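Local structure of DUF1611 domain-containing protein (Anabaena variabilis, 2OBN) at residues Val10-His15 against Ala28-Ser33; Glu16-Thr21 against Arg51-Ile56; Tyr226-Ile231 against Asp344-Asn349; Val201-Val206 against Leu246-Gly251. The protein is of unknown function but pairs a Rossmann-like domain with a P-loop NTPase-like domain, so it may bind nucleotides. The protein carries 2 engineered substitutions. All coordinates share one frame; numbering follows the deposited sequence.

Interaction 1. Residues Val10-His15 against Ala28-Ser33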
loop_
_atom_site.group_PDB
_atom_site.type_symbol
_atom_site.label_atom_id
_atom_site.label_comp_id
_atom_site.label_asym_id
_atom_site.label_seq_id
_atom_site.Cartn_x
_atom_site.Cartn_y
_atom_site.Cartn_z
ATOM N N VAL B 10 -18.854 27.380 3.401
ATOM C CA VAL B 10 -18.842 26.168 2.598
ATOM C C VAL B 10 -20.201 25.733 2.077
ATOM O O VAL B 10 -21.208 25.778 2.786
ATOM C CB VAL B 10 -18.283 24.989 3.435
ATOM C CG1 VAL B 10 -18.432 23.636 2.702
ATOM C CG2 VAL B 10 -16.821 25.247 3.813
ATOM N N ALA B 11 -20.194 25.303 0.823
ATOM C CA ALA B 11 -21.327 24.661 0.210
ATOM C C ALA B 11 -20.812 23.245 -0.078
ATOM O O ALA B 11 -19.706 23.084 -0.593
ATOM C CB ALA B 11 -21.726 25.366 -1.069
ATOM N N ILE B 12 -21.577 22.224 0.290
ATOM C CA ILE B 12 -21.168 20.843 0.054
ATOM C C ILE B 12 -21.958 20.267 -1.116
ATOM O O ILE B 12 -23.194 20.258 -1.084
ATOM C CB ILE B 12 -21.400 19.953 1.288
ATOM C CG1 ILE B 12 -20.698 20.552 2.499
ATOM C CG2 ILE B 12 -20.922 18.506 1.013
ATOM C CD1 ILE B 12 -20.911 19.761 3.738
ATOM N N LEU B 13 -21.244 19.815 -2.152
ATOM C CA LEU B 13 -21.876 19.166 -3.297
ATOM C C LEU B 13 -22.249 17.794 -2.755
ATOM O O LEU B 13 -21.364 17.025 -2.381
ATOM C CB LEU B 13 -20.912 19.038 -4.482
ATOM C CG LEU B 13 -21.525 18.484 -5.778
ATOM C CD1 LEU B 13 -22.526 19.488 -6.366
ATOM C CD2 LEU B 13 -20.450 18.135 -6.805
ATOM N N LEU B 14 -23.541 17.497 -2.685
ATOM C CA LEU B 14 -23.983 16.254 -2.066
ATOM C C LEU B 14 -25.185 15.620 -2.778
ATOM O O LEU B 14 -26.020 14.998 -2.117
ATOM C CB LEU B 14 -24.286 16.530 -0.573
ATOM C CG LEU B 14 -24.407 15.419 0.496
ATOM C CD1 LEU B 14 -23.273 14.410 0.493
ATOM C CD2 LEU B 14 -24.506 16.056 1.873
ATOM N N HIS B 15 -25.246 15.747 -4.112
ATOM C CA HIS B 15 -26.349 15.174 -4.908
ATOM C C HIS B 15 -26.452 13.674 -4.729
ATOM O O HIS B 15 -25.486 12.958 -5.000
ATOM C CB HIS B 15 -26.199 15.429 -6.416
ATOM C CG HIS B 15 -26.292 16.866 -6.811
ATOM N ND1 HIS B 15 -27.453 17.594 -6.699
ATOM C CD2 HIS B 15 -25.376 17.699 -7.355
ATOM C CE1 HIS B 15 -27.241 18.823 -7.130
ATOM N NE2 HIS B 15 -25.987 18.912 -7.532
ATOM N N ALA B 28 -19.998 13.194 6.711
ATOM C CA ALA B 28 -18.985 13.240 7.755
ATOM C C ALA B 28 -18.646 14.697 8.055
ATOM O O ALA B 28 -18.556 15.088 9.214
ATOM C CB ALA B 28 -17.752 12.458 7.353
ATOM N N LEU B 29 -18.482 15.502 7.010
ATOM C CA LEU B 29 -18.217 16.935 7.180
ATOM C C LEU B 29 -19.372 17.625 7.914
ATOM O O LEU B 29 -19.153 18.426 8.817
ATOM C CB LEU B 29 -17.968 17.608 5.818
ATOM C CG LEU B 29 -16.746 17.140 5.008
ATOM C CD1 LEU B 29 -16.707 17.859 3.661
ATOM C CD2 LEU B 29 -15.449 17.352 5.753
ATOM N N LEU B 30 -20.605 17.325 7.521
ATOM C CA LEU B 30 -21.776 17.883 8.201
ATOM C C LEU B 30 -21.818 17.460 9.671
ATOM O O LEU B 30 -22.276 18.216 10.519
ATOM C CB LEU B 30 -23.068 17.448 7.503
ATOM C CG LEU B 30 -23.322 18.060 6.116
ATOM C CD1 LEU B 30 -24.382 17.266 5.382
ATOM C CD2 LEU B 30 -23.705 19.557 6.188
ATOM N N ARG B 31 -21.354 16.251 9.973
ATOM C CA ARG B 31 -21.363 15.754 11.342
ATOM C C ARG B 31 -20.221 16.328 12.182
ATOM O O ARG B 31 -20.397 16.545 13.380
ATOM C CB ARG B 31 -21.339 14.213 11.351
ATOM C CG ARG B 31 -21.340 13.578 12.738
ATOM C CD ARG B 31 -21.412 12.039 12.714
ATOM N NE ARG B 31 -22.798 11.553 12.661
ATOM C CZ ARG B 31 -23.425 10.996 11.615
ATOM N NH1 ARG B 31 -22.816 10.764 10.445
ATOM N NH2 ARG B 31 -24.698 10.629 11.755
ATOM N N TYR B 32 -19.063 16.595 11.577
ATOM C CA TYR B 32 -17.918 17.018 12.367
ATOM C C TYR B 32 -17.257 18.381 12.078
ATOM O O TYR B 32 -16.574 18.904 12.948
ATOM C CB TYR B 32 -16.858 15.920 12.296
ATOM C CG TYR B 32 -17.266 14.584 12.906
ATOM C CD1 TYR B 32 -17.536 14.474 14.271
ATOM C CD2 TYR B 32 -17.319 13.425 12.137
ATOM C CE1 TYR B 32 -17.872 13.261 14.849
ATOM C CE2 TYR B 32 -17.658 12.212 12.707
ATOM C CZ TYR B 32 -17.925 12.132 14.067
ATOM O OH TYR B 32 -18.267 10.928 14.632
ATOM N N SER B 33 -17.451 18.968 10.900
ATOM C CA SER B 33 -16.751 20.215 10.572
ATOM C C SER B 33 -17.201 21.448 11.352
ATOM O O SER B 33 -18.390 21.753 11.405
ATOM C CB SER B 33 -16.891 20.505 9.081
ATOM O OG SER B 33 -16.188 21.680 8.724
#
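L29 meets the strand with the root of its side chain. Its CB points toward the strand and lies 4.2 Å from CD1 of I12. L30 follows, and it touches I12 of the strand and L14 just beyond its end. Its CB does not start out toward the strand, but the branched end comes nearer. With CG anti to the carbonyl carbon (chi1 -70°), the two methyl groups are divided between I12 and L14. CD2 of L30 sits 3.7 Å from CD1 of I12, and CG of L30 is almost as near to that methyl, at 3.8 Å. These two side chains cross at a slant. CD1 of L30 takes the other partner and meets CD2 of L14 at 3.7 Å. Here the side chains reach toward each other, tip to tip. I12 is extended beyond CG1 (chi2 178°), which carries its CD1 out to the helix and between L29 and L30. Further along, S33 leaves the helical conformation, and its N still bonds to the O of L29 at 2.7 Å. All four touching residues are buried, and their contact is wholly apolar. It joins the first strand and the helix of a beta-alpha-beta unit, the repeating theme of a Rossmann-like sheet. Strand 10-13 lies between strands 37-41 and 76-79. L14 and L30 also pack on V40 of the former, and L29 on V78 of the latter. On another side, L29 and Y32 touch L196 of helix 191-197, while L30 reaches I56 in the loop after helix 50-54.

Interaction 2. Residues Glu16-Thr21 against Arg51-Ile56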
loop_
_atom_site.group_PDB
_atom_site.type_symbol
_atom_site.label_atom_id
_atom_site.label_comp_id
_atom_site.label_asym_id
_atom_site.label_seq_id
_atom_site.Cartn_x
_atom_site.Cartn_y
_atom_site.Cartn_z
ATOM N N GLU B 16 -27.630 13.212 -4.295
ATOM C CA GLU B 16 -27.908 11.781 -4.052
ATOM C C GLU B 16 -27.189 11.168 -2.841
ATOM O O GLU B 16 -27.424 10.008 -2.532
ATOM C CB GLU B 16 -27.615 10.924 -5.288
ATOM C CG GLU B 16 -28.313 11.400 -6.547
ATOM C CD GLU B 16 -28.144 10.433 -7.709
ATOM O OE1 GLU B 16 -26.991 10.018 -7.997
ATOM O OE2 GLU B 16 -29.179 10.102 -8.340
ATOM N N GLY B 17 -26.342 11.934 -2.150
ATOM C CA GLY B 17 -25.620 11.430 -1.000
ATOM C C GLY B 17 -26.169 11.792 0.373
ATOM O O GLY B 17 -25.686 11.247 1.363
ATOM N N THR B 18 -27.136 12.705 0.472
ATOM C CA THR B 18 -27.645 13.075 1.794
ATOM C C THR B 18 -28.350 11.897 2.449
ATOM O O THR B 18 -28.088 11.599 3.604
ATOM C CB THR B 18 -28.585 14.305 1.785
ATOM O OG1 THR B 18 -27.991 15.381 1.042
ATOM C CG2 THR B 18 -28.862 14.777 3.218
ATOM N N THR B 19 -29.247 11.247 1.709
ATOM C CA THR B 19 -29.973 10.062 2.190
ATOM C C THR B 19 -29.602 8.782 1.438
ATOM O O THR B 19 -30.130 7.709 1.751
ATOM C CB THR B 19 -31.511 10.244 2.095
ATOM O OG1 THR B 19 -31.895 10.500 0.734
ATOM C CG2 THR B 19 -31.967 11.381 2.985
ATOM N N GLY B 20 -28.711 8.890 0.458
ATOM C CA GLY B 20 -28.278 7.740 -0.321
ATOM C C GLY B 20 -27.039 7.121 0.288
ATOM O O GLY B 20 -26.802 7.259 1.493
ATOM N N THR B 21 -26.246 6.459 -0.556
ATOM C CA THR B 21 -25.019 5.778 -0.133
ATOM C C THR B 21 -23.686 6.425 -0.567
ATOM O O THR B 21 -22.645 6.086 -0.012
ATOM C CB THR B 21 -25.016 4.325 -0.674
ATOM O OG1 THR B 21 -25.168 4.343 -2.095
ATOM C CG2 THR B 21 -26.166 3.509 -0.069
ATOM N N ARG B 51 -31.549 17.331 9.864
ATOM C CA ARG B 51 -31.688 16.496 11.065
ATOM C C ARG B 51 -32.631 15.311 10.862
ATOM O O ARG B 51 -32.281 14.180 11.199
ATOM C CB ARG B 51 -32.190 17.325 12.262
ATOM C CG ARG B 51 -32.237 16.549 13.609
ATOM C CD ARG B 51 -33.053 17.270 14.683
ATOM N N GLU B 52 -33.822 15.569 10.330
ATOM C CA GLU B 52 -34.805 14.500 10.163
ATOM C C GLU B 52 -34.363 13.398 9.213
ATOM O O GLU B 52 -34.551 12.226 9.515
ATOM C CB GLU B 52 -36.172 15.048 9.732
ATOM C CG GLU B 52 -36.835 15.972 10.757
ATOM C CD GLU B 52 -36.894 15.375 12.162
ATOM O OE1 GLU B 52 -37.244 14.178 12.307
ATOM O OE2 GLU B 52 -36.586 16.119 13.122
ATOM N N ILE B 53 -33.733 13.768 8.104
ATOM C CA ILE B 53 -33.339 12.789 7.085
ATOM C C ILE B 53 -31.961 12.123 7.280
ATOM O O ILE B 53 -31.726 11.045 6.731
ATOM C CB ILE B 53 -33.508 13.395 5.669
ATOM C CG1 ILE B 53 -32.436 14.439 5.341
ATOM C CG2 ILE B 53 -34.905 13.999 5.541
ATOM C CD1 ILE B 53 -32.724 15.212 4.062
ATOM N N THR B 54 -31.076 12.749 8.067
ATOM C CA THR B 54 -29.740 12.208 8.371
ATOM C C THR B 54 -29.519 11.804 9.834
ATOM O O THR B 54 -28.750 10.889 10.110
ATOM C CB THR B 54 -28.638 13.243 8.070
ATOM O OG1 THR B 54 -28.830 14.394 8.900
ATOM C CG2 THR B 54 -28.680 13.664 6.624
ATOM N N GLY B 55 -30.164 12.502 10.766
ATOM C CA GLY B 55 -29.950 12.268 12.192
ATOM C C GLY B 55 -28.785 13.081 12.758
ATOM O O GLY B 55 -28.400 12.888 13.908
ATOM N N ILE B 56 -28.216 13.980 11.951
ATOM C CA ILE B 56 -27.127 14.858 12.381
ATOM C C ILE B 56 -27.758 16.103 13.016
ATOM O O ILE B 56 -28.633 16.726 12.413
ATOM C CB ILE B 56 -26.245 15.295 11.186
ATOM C CG1 ILE B 56 -25.636 14.070 10.490
ATOM C CG2 ILE B 56 -25.156 16.283 11.655
ATOM C CD1 ILE B 56 -24.905 14.389 9.179
#
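T19 and I53 bring the two backbones closest, with 6.5 Å between their CA atoms, where an irregular loop passes the last turn of helix 50-54. The contact is made by methyl groups. CG2 of T18 lies 3.6 Å from CG2 of T54 and 4.0 Å from CD1 of I53. T18 has this methyl anti to its backbone N, which puts OG1 on another branch, where it hydrogen-bonds to OD2 of D42. The residue therefore splits its work: its hydroxyl bonds to D42, just after strand 37-41, and its methyl packs on the helix. T19 comes against I53 alone. Its CG2 is 3.7 Å from CB of I53 and also near CG1 and CD1, so the T19 side chain crosses that of I53 at an angle, with the methyl against CB and CG1. The loop 16-21 follows the first strand of the Rossmann-like sheet and leads into helix 24-32. In dinucleotide-binding relatives of this fold the equivalent loop faces the cofactor; whether this protein binds one is not established. T54 is fixed by its own polar end. Its OG1 stands between backbone N and carbonyl carbon (chi1 62°) and accepts from N of I56 at 3.1 Å, a nearly straight bond (167°) that makes an ST turn. The same OG1 bonds to the carbonyl O of L50. Both bonds probably limit rotation of T54 and help keep its CG2 against T18, 3.7 Å from the carbonyl O of that residue. G55, the first residue after the helix, has a positive phi of 87°, a conformation that suits glycine. Its N bonds to O of R51 at 2.7 Å.

Interaction 3. Residues Tyr226-Ile231 against Asp344-Asn349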
loop_
_atom_site.group_PDB
_atom_site.type_symbol
_atom_site.label_atom_id
_atom_site.label_comp_id
_atom_site.label_asym_id
_atom_site.label_seq_id
_atom_site.Cartn_x
_atom_site.Cartn_y
_atom_site.Cartn_z
ATOM N N TYR B 226 2.867 15.404 22.513
ATOM C CA TYR B 226 1.609 14.978 23.095
ATOM C C TYR B 226 1.803 13.737 23.960
ATOM O O TYR B 226 2.816 13.041 23.848
ATOM C CB TYR B 226 0.570 14.761 21.960
ATOM C CG TYR B 226 0.211 16.054 21.238
ATOM C CD1 TYR B 226 0.957 16.510 20.160
ATOM C CD2 TYR B 226 -0.850 16.838 21.668
ATOM C CE1 TYR B 226 0.652 17.717 19.517
ATOM C CE2 TYR B 226 -1.167 18.036 21.037
ATOM C CZ TYR B 226 -0.414 18.467 19.962
ATOM O OH TYR B 226 -0.743 19.656 19.351
ATOM N N ASP B 227 0.843 13.501 24.849
ATOM C CA ASP B 227 0.820 12.309 25.694
ATOM C C ASP B 227 0.230 11.144 24.887
ATOM O O ASP B 227 0.569 9.993 25.106
ATOM C CB ASP B 227 -0.091 12.518 26.912
ATOM C CG ASP B 227 0.337 13.657 27.780
ATOM O OD1 ASP B 227 1.567 13.856 27.955
ATOM O OD2 ASP B 227 -0.560 14.353 28.311
ATOM N N ILE B 228 -0.683 11.460 23.982
ATOM C CA ILE B 228 -1.350 10.444 23.190
ATOM C C ILE B 228 -1.687 10.897 21.769
ATOM O O ILE B 228 -2.181 12.007 21.551
ATOM C CB ILE B 228 -2.638 9.942 23.909
ATOM C CG1 ILE B 228 -3.293 8.789 23.137
ATOM C CG2 ILE B 228 -3.627 11.094 24.155
ATOM C CD1 ILE B 228 -4.441 8.082 23.913
ATOM N N LEU B 229 -1.386 10.022 20.810
ATOM C CA LEU B 229 -1.740 10.223 19.411
ATOM C C LEU B 229 -2.832 9.229 19.055
ATOM O O LEU B 229 -2.716 8.044 19.370
ATOM C CB LEU B 229 -0.533 10.039 18.482
ATOM C CG LEU B 229 0.356 11.268 18.224
ATOM C CD1 LEU B 229 0.826 11.922 19.467
ATOM C CD2 LEU B 229 1.522 10.894 17.363
ATOM N N HIS B 230 -3.895 9.728 18.422
ATOM C CA HIS B 230 -5.005 8.906 17.934
ATOM C C HIS B 230 -4.943 8.862 16.406
ATOM O O HIS B 230 -5.375 9.799 15.735
ATOM C CB HIS B 230 -6.351 9.491 18.371
ATOM C CG HIS B 230 -6.445 9.736 19.843
ATOM N ND1 HIS B 230 -6.973 8.814 20.719
ATOM C CD2 HIS B 230 -6.041 10.787 20.596
ATOM C CE1 HIS B 230 -6.901 9.295 21.950
ATOM N NE2 HIS B 230 -6.342 10.492 21.902
ATOM N N ILE B 231 -4.392 7.783 15.862
ATOM C CA ILE B 231 -4.275 7.639 14.422
ATOM C C ILE B 231 -5.577 7.072 13.807
ATOM O O ILE B 231 -6.024 5.970 14.159
ATOM C CB ILE B 231 -3.056 6.770 14.022
ATOM C CG1 ILE B 231 -1.735 7.328 14.597
ATOM C CG2 ILE B 231 -2.938 6.687 12.484
ATOM C CD1 ILE B 231 -1.323 6.819 15.955
ATOM N N ASP B 344 -9.955 4.215 29.217
ATOM C CA ASP B 344 -9.382 3.539 30.381
ATOM C C ASP B 344 -8.603 2.297 29.943
ATOM O O ASP B 344 -7.515 2.052 30.448
ATOM C CB ASP B 344 -10.481 3.128 31.375
ATOM C CG ASP B 344 -11.141 4.319 32.054
ATOM O OD1 ASP B 344 -10.559 5.412 32.015
ATOM O OD2 ASP B 344 -12.235 4.166 32.658
ATOM N N ALA B 345 -9.159 1.517 29.003
ATOM C CA ALA B 345 -8.490 0.308 28.509
ATOM C C ALA B 345 -7.159 0.644 27.840
ATOM O O ALA B 345 -6.179 -0.090 27.988
ATOM C CB ALA B 345 -9.396 -0.450 27.550
ATOM N N VAL B 346 -7.137 1.745 27.088
ATOM C CA VAL B 346 -5.905 2.241 26.471
ATOM C C VAL B 346 -4.891 2.664 27.546
ATOM O O VAL B 346 -3.700 2.296 27.486
ATOM C CB VAL B 346 -6.175 3.489 25.579
ATOM C CG1 VAL B 346 -4.874 4.230 25.234
ATOM C CG2 VAL B 346 -6.942 3.112 24.323
HETATM N N MSE B 347 -5.384 3.439 28.516
HETATM C CA MSE B 347 -4.537 4.021 29.542
HETATM C C MSE B 347 -3.998 3.081 30.601
HETATM O O MSE B 347 -3.008 3.408 31.253
HETATM C CB MSE B 347 -5.247 5.200 30.213
HETATM C CG MSE B 347 -5.427 6.395 29.297
HETATM SE SE MSE B 347 -3.713 6.977 28.562
HETATM C CE MSE B 347 -4.334 8.424 27.486
ATOM N N GLN B 348 -4.614 1.925 30.794
ATOM C CA GLN B 348 -4.079 1.004 31.787
ATOM C C GLN B 348 -3.473 -0.217 31.133
ATOM O O GLN B 348 -3.403 -1.297 31.719
ATOM C CB GLN B 348 -5.096 0.685 32.877
ATOM C CG GLN B 348 -6.338 -0.032 32.469
ATOM C CD GLN B 348 -7.458 0.306 33.427
ATOM O OE1 GLN B 348 -8.551 0.680 33.009
ATOM N NE2 GLN B 348 -7.168 0.244 34.726
ATOM N N ASN B 349 -3.039 -0.029 29.892
ATOM C CA ASN B 349 -2.275 -1.036 29.199
ATOM C C ASN B 349 -0.841 -0.745 29.615
ATOM O O ASN B 349 -0.260 -1.428 30.471
ATOM C CB ASN B 349 -2.404 -0.905 27.684
ATOM C CG ASN B 349 -1.385 -1.751 26.954
ATOM O OD1 ASN B 349 -0.491 -1.226 26.284
ATOM N ND2 ASN B 349 -1.464 -3.066 27.144
ATOM O OXT ASN B 349 -0.257 0.224 29.106
#
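The parallel sheet of the P-loop domain is covered here by the last helix of the chain, 340-347, whose V346 and M347 both rest on I228 of strand 228-231. The nearest CA atoms, those of I228 and M347, are 9.6 Å apart, so only side-chain ends meet. CD1 of I228 does all the touching from the strand. Its CG1 is anti to the backbone N (chi1 -176°) and the side chain stays extended, which delivers CD1 to the helix. There it lies 3.6 Å from CE of M347, which is selenomethionine in this crystal. The M347 side chain bends at chi2 (-56°), turning its end in toward the strand across that of I228. V346 comes from a different direction: its CG1 meets CD1 of I228 tip to tip at 4.1 Å. Strand 228-231 runs between strands 184-187 and 153-159, and both I228 and V346 also touch V155 of the latter. The chain end is tied down nearby. OXT of N349 forms a salt bridge with NH2 of R153, and OD1 of D344 forms another with NH2 of R180. W182 packs on M347.

Interaction 4. Residues Val201-Val206 against Leu246-Gly251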
loop_
_atom_site.group_PDB
_atom_site.type_symbol
_atom_site.label_atom_id
_atom_site.label_comp_id
_atom_site.label_asym_id
_atom_site.label_seq_id
_atom_site.Cartn_x
_atom_site.Cartn_y
_atom_site.Cartn_z
ATOM N N VAL B 201 -2.652 13.084 6.069
ATOM C CA VAL B 201 -2.327 12.419 4.807
ATOM C C VAL B 201 -3.450 11.499 4.308
ATOM O O VAL B 201 -3.989 10.725 5.069
ATOM C CB VAL B 201 -0.998 11.595 4.925
ATOM C CG1 VAL B 201 -1.056 10.577 6.065
ATOM C CG2 VAL B 201 -0.679 10.895 3.606
ATOM N N ALA B 202 -3.807 11.608 3.026
ATOM C CA ALA B 202 -4.788 10.707 2.422
ATOM C C ALA B 202 -4.001 9.466 1.996
ATOM O O ALA B 202 -3.591 9.344 0.846
ATOM C CB ALA B 202 -5.456 11.349 1.240
ATOM N N LEU B 203 -3.798 8.557 2.944
ATOM C CA LEU B 203 -2.955 7.377 2.741
ATOM C C LEU B 203 -3.307 6.474 1.568
ATOM O O LEU B 203 -2.401 5.925 0.945
ATOM C CB LEU B 203 -2.938 6.536 4.015
ATOM C CG LEU B 203 -1.987 5.346 4.063
ATOM C CD1 LEU B 203 -0.552 5.811 3.940
ATOM C CD2 LEU B 203 -2.190 4.564 5.353
ATOM N N ASP B 204 -4.591 6.336 1.228
ATOM C CA ASP B 204 -4.972 5.421 0.134
ATOM C C ASP B 204 -4.561 5.890 -1.262
ATOM O O ASP B 204 -4.651 5.126 -2.227
ATOM C CB ASP B 204 -6.450 5.015 0.194
ATOM C CG ASP B 204 -7.418 6.139 -0.178
ATOM O OD1 ASP B 204 -7.015 7.228 -0.605
ATOM O OD2 ASP B 204 -8.633 5.901 -0.040
ATOM N N ALA B 205 -4.132 7.149 -1.357
ATOM C CA ALA B 205 -3.619 7.733 -2.591
ATOM C C ALA B 205 -2.088 7.800 -2.599
ATOM O O ALA B 205 -1.501 8.327 -3.551
ATOM C CB ALA B 205 -4.189 9.118 -2.769
ATOM N N VAL B 206 -1.439 7.325 -1.530
ATOM C CA VAL B 206 0.028 7.310 -1.469
ATOM C C VAL B 206 0.537 6.038 -2.160
ATOM O O VAL B 206 -0.098 4.971 -2.075
ATOM C CB VAL B 206 0.550 7.356 -0.011
ATOM C CG1 VAL B 206 2.091 7.258 0.032
ATOM C CG2 VAL B 206 0.092 8.636 0.684
ATOM N N LEU B 246 -1.925 -2.037 6.858
ATOM C CA LEU B 246 -0.547 -2.451 7.113
ATOM C C LEU B 246 0.401 -1.245 7.327
ATOM O O LEU B 246 1.075 -1.190 8.360
ATOM C CB LEU B 246 -0.052 -3.428 6.047
ATOM C CG LEU B 246 1.342 -4.027 6.218
ATOM C CD1 LEU B 246 1.549 -4.686 7.601
ATOM C CD2 LEU B 246 1.595 -5.016 5.069
ATOM N N PRO B 247 0.459 -0.286 6.366
ATOM C CA PRO B 247 1.288 0.907 6.620
ATOM C C PRO B 247 0.876 1.722 7.847
ATOM O O PRO B 247 1.731 2.335 8.472
ATOM C CB PRO B 247 1.137 1.736 5.331
ATOM C CG PRO B 247 -0.061 1.159 4.616
ATOM C CD PRO B 247 -0.117 -0.269 5.007
ATOM N N LEU B 248 -0.408 1.758 8.189
ATOM C CA LEU B 248 -0.827 2.466 9.417
ATOM C C LEU B 248 -0.148 1.860 10.642
ATOM O O LEU B 248 0.431 2.575 11.455
ATOM C CB LEU B 248 -2.345 2.450 9.574
ATOM C CG LEU B 248 -3.060 3.398 8.611
ATOM C CD1 LEU B 248 -4.564 3.162 8.612
ATOM C CD2 LEU B 248 -2.756 4.839 8.935
ATOM N N ILE B 249 -0.194 0.536 10.735
ATOM C CA ILE B 249 0.442 -0.205 11.824
ATOM C C ILE B 249 1.981 -0.067 11.805
ATOM O O ILE B 249 2.604 0.180 12.826
ATOM C CB ILE B 249 0.052 -1.699 11.762
ATOM C CG1 ILE B 249 -1.418 -1.863 12.129
ATOM C CG2 ILE B 249 0.915 -2.529 12.709
ATOM C CD1 ILE B 249 -1.968 -3.298 12.003
ATOM N N ARG B 250 2.584 -0.249 10.640
ATOM C CA ARG B 250 4.035 -0.193 10.520
ATOM C C ARG B 250 4.550 1.224 10.716
ATOM O O ARG B 250 5.531 1.452 11.442
ATOM C CB ARG B 250 4.463 -0.744 9.157
ATOM C CG ARG B 250 4.177 -2.227 8.967
ATOM C CD ARG B 250 5.236 -3.107 9.650
ATOM N NE ARG B 250 4.927 -4.530 9.503
ATOM C CZ ARG B 250 4.094 -5.205 10.286
ATOM N NH1 ARG B 250 3.506 -4.626 11.333
ATOM N NH2 ARG B 250 3.871 -6.488 10.033
ATOM N N GLY B 251 3.907 2.186 10.069
ATOM C CA GLY B 251 4.339 3.578 10.200
ATOM C C GLY B 251 4.170 4.168 11.593
ATOM O O GLY B 251 5.047 4.870 12.066
#
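The puckered ring of P247 meets L203 at its CG corner, which lies 4.1 Å from CD2 of L203. The guanidinium of R250 is flat and does not touch 201-206. CD1 of L246 lies over the centre of one of its faces, 3.7 Å above the plane. NH1 bonds to the carbonyl O of V289, and NH2 to that of L237 of the second subunit. These bonds and the covering leucine hold the R250 group in place at the subunit boundary. The main packing is between L203 and L248. CD2 of L203 is 3.6 Å from CG of L248 and also 3.6 Å from CD2 of L248. The two side chains run antiparallel past one another, so one methyl of L203 rests on the branch point of L248. With CG anti to the backbone N (chi1 -173°), the L203 side chain extends to the helix, where CD2 makes the touch. The contact belongs to the P-loop domain. It joins the connection between helices 191-197 and 208-222 to helix 245-252. L203 begins a short 3-10 turn, closed by V206 N bonding to L203 O at 3.0 Å, and A202 just before it is the centre of an inverse gamma turn. Helix 208-222 adds to the same apolar patch: V215 touches both L203 and L248, and A211 touches P247. L248 also packs on L156 of strand 153-159. T243 of the second subunit reaches L246 and P247. OD2 of D204 forms a salt bridge with R134 and lies close to the like charge of D209 of the second subunit.

In the fold
Interactions 1 and 2 belong to the Rossmann-like half of the chain, and interactions 3 and 4 to the P-loop half. The first two touch: CG2 of I56 lies 3.7 Å from the carbonyl O of L30, so the end of helix 24-32 packs on the loop after helix 50-54. The last two also touch, through CG2 of I231 and CD2 of L248 at 4.0 Å. Contacts in different halves lie farther apart. The centres of interactions 1 and 4 are 24 Å apart, their nearest atoms about 13 Å. Interactions 2 and 3 are farthest apart, with 33 Å between centres. Interaction 4 alone reaches the second subunit. No active site is established for this protein.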